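Local coordinates for protein adenylation domain (Streptomyces sp., PDB 5N9X) that is an adenylation domain of the ANL superfamily of AMP-binding enzymes and binds ATP and threonine, at residues A[44-57]-A[79-91]. Sequence-based numbering, arbitrary orientation.
Sequences ISYGLLHSWAEGLA and ANAIAAMLGILRA
Arg90 of helix 79-90 runs over Ala57 of helix 46-62 to Glu54. Its CB lies beside the CB of Ala57, and CG presses closer, 3.5 Å from Ala57 CB. A bend about the CB-CG bond (chi2 65°) turns CD toward the carboxylate of Glu54, 3.4 Å from Glu54 OE2. NE then forms the salt bridge, donating to the syn lone pair of Glu54 OE1 at 3.1 Å. The bond is bent (N-H...O 138°), with OE1 tilted out of the guanidinium plane, and a second, weak bond runs to OE2. Beyond CZ, NH1 is held by the carbonyl oxygen of Pro153, while Arg155 brings a like charge close to NE.

At Ala53 and Gly87 the backbones come closest, their CA atoms 4.5 Å apart. Gly87 has no side chain and lies with its CA against Leu56 CB, consistent with the close approach of the axes of 46-57 and 79-90, 7.5 Å at a crossing angle of -54°. The pair belongs to the N-terminal portion of the AMP-binding fold: helix 46-62 follows the edge strand 42-45 of a mixed sheet, and helix 79-90 links neighbouring parallel strands 70-74 and 94-97.

Further along, Ala83 CB sits over the six-membered ring of Trp52 in a CH-pi contact, 3.5 Å from its centroid. With CG anti to the backbone N, the indole lies along helix 79-90, its edge meeting Asn80 OD1 in plane, at 3.2 Å from Trp52 CZ2. Trp52 NE1 is bonded to the carbonyl oxygen of Val139, and Asn80 ND2 to Glu136. Leu49 and Leu86 cross at about a right angle, Leu86 CD1 resting 3.6 Å from Leu49 CG, and Phe24 of helix 20-30 touches both leucines.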
# COMPACT_ATOMS: atom_id res chain seq x y z
N ILE A 44 -25.39 2.37 2.69
CA ILE A 44 -25.59 2.05 4.08
C ILE A 44 -25.19 3.24 4.94
O ILE A 44 -24.10 3.81 4.79
CB ILE A 44 -24.81 0.80 4.52
CG1 ILE A 44 -25.07 -0.36 3.56
CG2 ILE A 44 -25.18 0.41 5.91
CD1 ILE A 44 -24.04 -0.49 2.48
N SER A 45 -26.11 3.60 5.83
CA SER A 45 -25.90 4.62 6.84
C SER A 45 -24.94 4.18 7.93
O SER A 45 -24.88 2.99 8.27
CB SER A 45 -27.24 5.01 7.46
OG SER A 45 -27.60 4.11 8.49
N TYR A 46 -24.21 5.14 8.47
CA TYR A 46 -23.36 4.92 9.64
C TYR A 46 -24.13 4.19 10.74
O TYR A 46 -23.70 3.12 11.18
CB TYR A 46 -22.82 6.25 10.15
CG TYR A 46 -21.50 6.64 9.52
CD1 TYR A 46 -20.29 6.21 10.07
CD2 TYR A 46 -21.47 7.43 8.38
CE1 TYR A 46 -19.09 6.57 9.49
CE2 TYR A 46 -20.29 7.79 7.79
CZ TYR A 46 -19.10 7.37 8.35
OH TYR A 46 -17.90 7.73 7.76
N GLY A 47 -25.27 4.74 11.14
CA GLY A 47 -26.16 4.10 12.11
C GLY A 47 -26.43 2.62 11.89
O GLY A 47 -26.35 1.83 12.84
N LEU A 48 -26.73 2.23 10.65
CA LEU A 48 -27.05 0.82 10.37
C LEU A 48 -25.80 -0.06 10.29
O LEU A 48 -25.81 -1.21 10.75
CB LEU A 48 -27.90 0.70 9.08
CG LEU A 48 -28.16 -0.73 8.56
CD1 LEU A 48 -29.14 -1.54 9.43
CD2 LEU A 48 -28.63 -0.69 7.08
N LEU A 49 -24.72 0.46 9.70
CA LEU A 49 -23.42 -0.21 9.75
C LEU A 49 -23.00 -0.47 11.22
O LEU A 49 -22.56 -1.57 11.56
CB LEU A 49 -22.36 0.62 9.01
CG LEU A 49 -20.95 0.00 8.87
CD1 LEU A 49 -20.98 -1.50 8.48
CD2 LEU A 49 -20.06 0.79 7.90
N HIS A 50 -23.16 0.54 12.07
CA HIS A 50 -22.84 0.38 13.48
C HIS A 50 -23.65 -0.73 14.14
O HIS A 50 -23.11 -1.55 14.88
CB HIS A 50 -23.05 1.69 14.24
CG HIS A 50 -22.56 1.63 15.65
ND1 HIS A 50 -23.40 1.48 16.73
CD2 HIS A 50 -21.30 1.66 16.16
CE1 HIS A 50 -22.69 1.45 17.84
NE2 HIS A 50 -21.41 1.56 17.52
N SER A 51 -24.96 -0.75 13.87
CA SER A 51 -25.81 -1.83 14.35
C SER A 51 -25.36 -3.22 13.93
O SER A 51 -25.28 -4.14 14.75
CB SER A 51 -27.25 -1.62 13.88
OG SER A 51 -27.97 -0.92 14.85
N TRP A 52 -25.10 -3.36 12.64
CA TRP A 52 -24.71 -4.61 12.01
C TRP A 52 -23.42 -5.11 12.69
O TRP A 52 -23.32 -6.27 13.13
CB TRP A 52 -24.54 -4.34 10.51
CG TRP A 52 -24.24 -5.50 9.61
CD1 TRP A 52 -24.13 -6.82 9.97
CD2 TRP A 52 -24.08 -5.45 8.19
NE1 TRP A 52 -23.87 -7.58 8.85
CE2 TRP A 52 -23.84 -6.76 7.75
CE3 TRP A 52 -24.11 -4.41 7.24
CZ2 TRP A 52 -23.64 -7.07 6.39
CZ3 TRP A 52 -23.89 -4.72 5.90
CH2 TRP A 52 -23.66 -6.03 5.49
N ALA A 53 -22.46 -4.19 12.84
CA ALA A 53 -21.16 -4.50 13.40
C ALA A 53 -21.21 -4.93 14.86
O ALA A 53 -20.55 -5.90 15.24
CB ALA A 53 -20.23 -3.28 13.23
N GLU A 54 -21.95 -4.21 15.69
CA GLU A 54 -22.20 -4.65 17.07
C GLU A 54 -22.77 -6.07 17.13
O GLU A 54 -22.31 -6.91 17.93
CB GLU A 54 -23.15 -3.69 17.80
CG GLU A 54 -22.60 -2.29 18.00
CD GLU A 54 -21.35 -2.30 18.87
OE1 GLU A 54 -21.33 -3.08 19.86
OE2 GLU A 54 -20.39 -1.54 18.57
N GLY A 55 -23.76 -6.34 16.28
CA GLY A 55 -24.30 -7.68 16.18
C GLY A 55 -23.26 -8.71 15.77
O GLY A 55 -23.23 -9.82 16.33
N LEU A 56 -22.42 -8.38 14.80
CA LEU A 56 -21.44 -9.35 14.33
C LEU A 56 -20.44 -9.67 15.43
O LEU A 56 -19.94 -10.78 15.53
CB LEU A 56 -20.70 -8.84 13.09
CG LEU A 56 -21.40 -9.06 11.75
CD1 LEU A 56 -20.99 -8.03 10.69
CD2 LEU A 56 -21.17 -10.47 11.26
N ALA A 57 -20.15 -8.67 16.24
CA ALA A 57 -19.19 -8.85 17.31
C ALA A 57 -19.76 -9.81 18.34
O ALA A 57 -19.09 -10.75 18.77
CB ALA A 57 -18.83 -7.52 17.94
N ALA A 79 -20.23 -4.34 1.25
CA ALA A 79 -20.89 -4.20 2.54
C ALA A 79 -20.48 -5.27 3.55
O ALA A 79 -20.07 -4.95 4.66
CB ALA A 79 -22.39 -4.20 2.33
N ASN A 80 -20.60 -6.55 3.18
CA ASN A 80 -20.34 -7.63 4.12
C ASN A 80 -18.90 -7.67 4.59
O ASN A 80 -18.63 -7.90 5.76
CB ASN A 80 -20.69 -9.01 3.51
CG ASN A 80 -22.13 -9.10 3.02
OD1 ASN A 80 -23.07 -8.58 3.64
ND2 ASN A 80 -22.32 -9.81 1.91
N ALA A 81 -17.96 -7.45 3.69
CA ALA A 81 -16.55 -7.48 4.05
C ALA A 81 -16.21 -6.39 5.06
O ALA A 81 -15.46 -6.63 6.02
CB ALA A 81 -15.68 -7.34 2.80
N ILE A 82 -16.77 -5.20 4.86
CA ILE A 82 -16.51 -4.07 5.72
C ILE A 82 -17.15 -4.27 7.09
O ILE A 82 -16.52 -4.01 8.15
CB ILE A 82 -17.06 -2.74 5.10
CG1 ILE A 82 -16.33 -2.41 3.79
CG2 ILE A 82 -16.94 -1.62 6.10
CD1 ILE A 82 -14.81 -2.16 3.96
N ALA A 83 -18.41 -4.71 7.09
CA ALA A 83 -19.13 -4.91 8.33
C ALA A 83 -18.47 -6.04 9.14
O ALA A 83 -18.32 -5.95 10.37
CB ALA A 83 -20.62 -5.22 8.06
N ALA A 84 -18.06 -7.10 8.45
CA ALA A 84 -17.30 -8.15 9.10
C ALA A 84 -16.03 -7.60 9.73
O ALA A 84 -15.65 -7.99 10.84
CB ALA A 84 -16.97 -9.27 8.11
N MET A 85 -15.35 -6.70 9.04
CA MET A 85 -14.07 -6.27 9.57
C MET A 85 -14.31 -5.40 10.82
O MET A 85 -13.57 -5.48 11.79
CB MET A 85 -13.25 -5.58 8.49
CG MET A 85 -12.05 -4.84 9.01
SD MET A 85 -12.46 -3.09 9.22
CE MET A 85 -11.79 -2.47 7.67
N LEU A 86 -15.38 -4.60 10.81
CA LEU A 86 -15.72 -3.83 11.99
C LEU A 86 -16.11 -4.75 13.13
O LEU A 86 -15.69 -4.55 14.26
CB LEU A 86 -16.85 -2.85 11.70
CG LEU A 86 -16.50 -1.75 10.72
CD1 LEU A 86 -17.77 -1.05 10.21
CD2 LEU A 86 -15.59 -0.76 11.38
N GLY A 87 -16.90 -5.77 12.83
CA GLY A 87 -17.31 -6.73 13.83
C GLY A 87 -16.10 -7.40 14.48
O GLY A 87 -16.02 -7.52 15.72
N ILE A 88 -15.15 -7.81 13.65
CA ILE A 88 -13.90 -8.38 14.14
C ILE A 88 -13.17 -7.42 15.08
O ILE A 88 -12.68 -7.83 16.14
CB ILE A 88 -12.97 -8.80 12.96
CG1 ILE A 88 -13.57 -10.00 12.22
CG2 ILE A 88 -11.58 -9.11 13.43
CD1 ILE A 88 -12.86 -10.35 10.91
N LEU A 89 -13.10 -6.14 14.71
CA LEU A 89 -12.41 -5.15 15.54
C LEU A 89 -13.18 -4.87 16.84
O LEU A 89 -12.58 -4.84 17.93
CB LEU A 89 -12.21 -3.85 14.77
CG LEU A 89 -11.30 -3.86 13.54
CD1 LEU A 89 -11.22 -2.46 12.91
CD2 LEU A 89 -9.89 -4.41 13.90
N ARG A 90 -14.50 -4.68 16.71
CA ARG A 90 -15.36 -4.50 17.87
C ARG A 90 -15.23 -5.68 18.84
O ARG A 90 -15.21 -5.47 20.05
CB ARG A 90 -16.82 -4.28 17.46
CG ARG A 90 -17.80 -4.26 18.63
CD ARG A 90 -17.55 -3.09 19.54
NE ARG A 90 -18.37 -3.13 20.76
CZ ARG A 90 -18.00 -3.72 21.90
NH1 ARG A 90 -16.84 -4.37 21.99
NH2 ARG A 90 -18.81 -3.68 22.96
N ALA A 91 -15.08 -6.90 18.33
CA ALA A 91 -14.87 -8.06 19.20
C ALA A 91 -13.49 -8.11 19.88
O ALA A 91 -13.15 -9.09 20.55
CB ALA A 91 -15.09 -9.35 18.42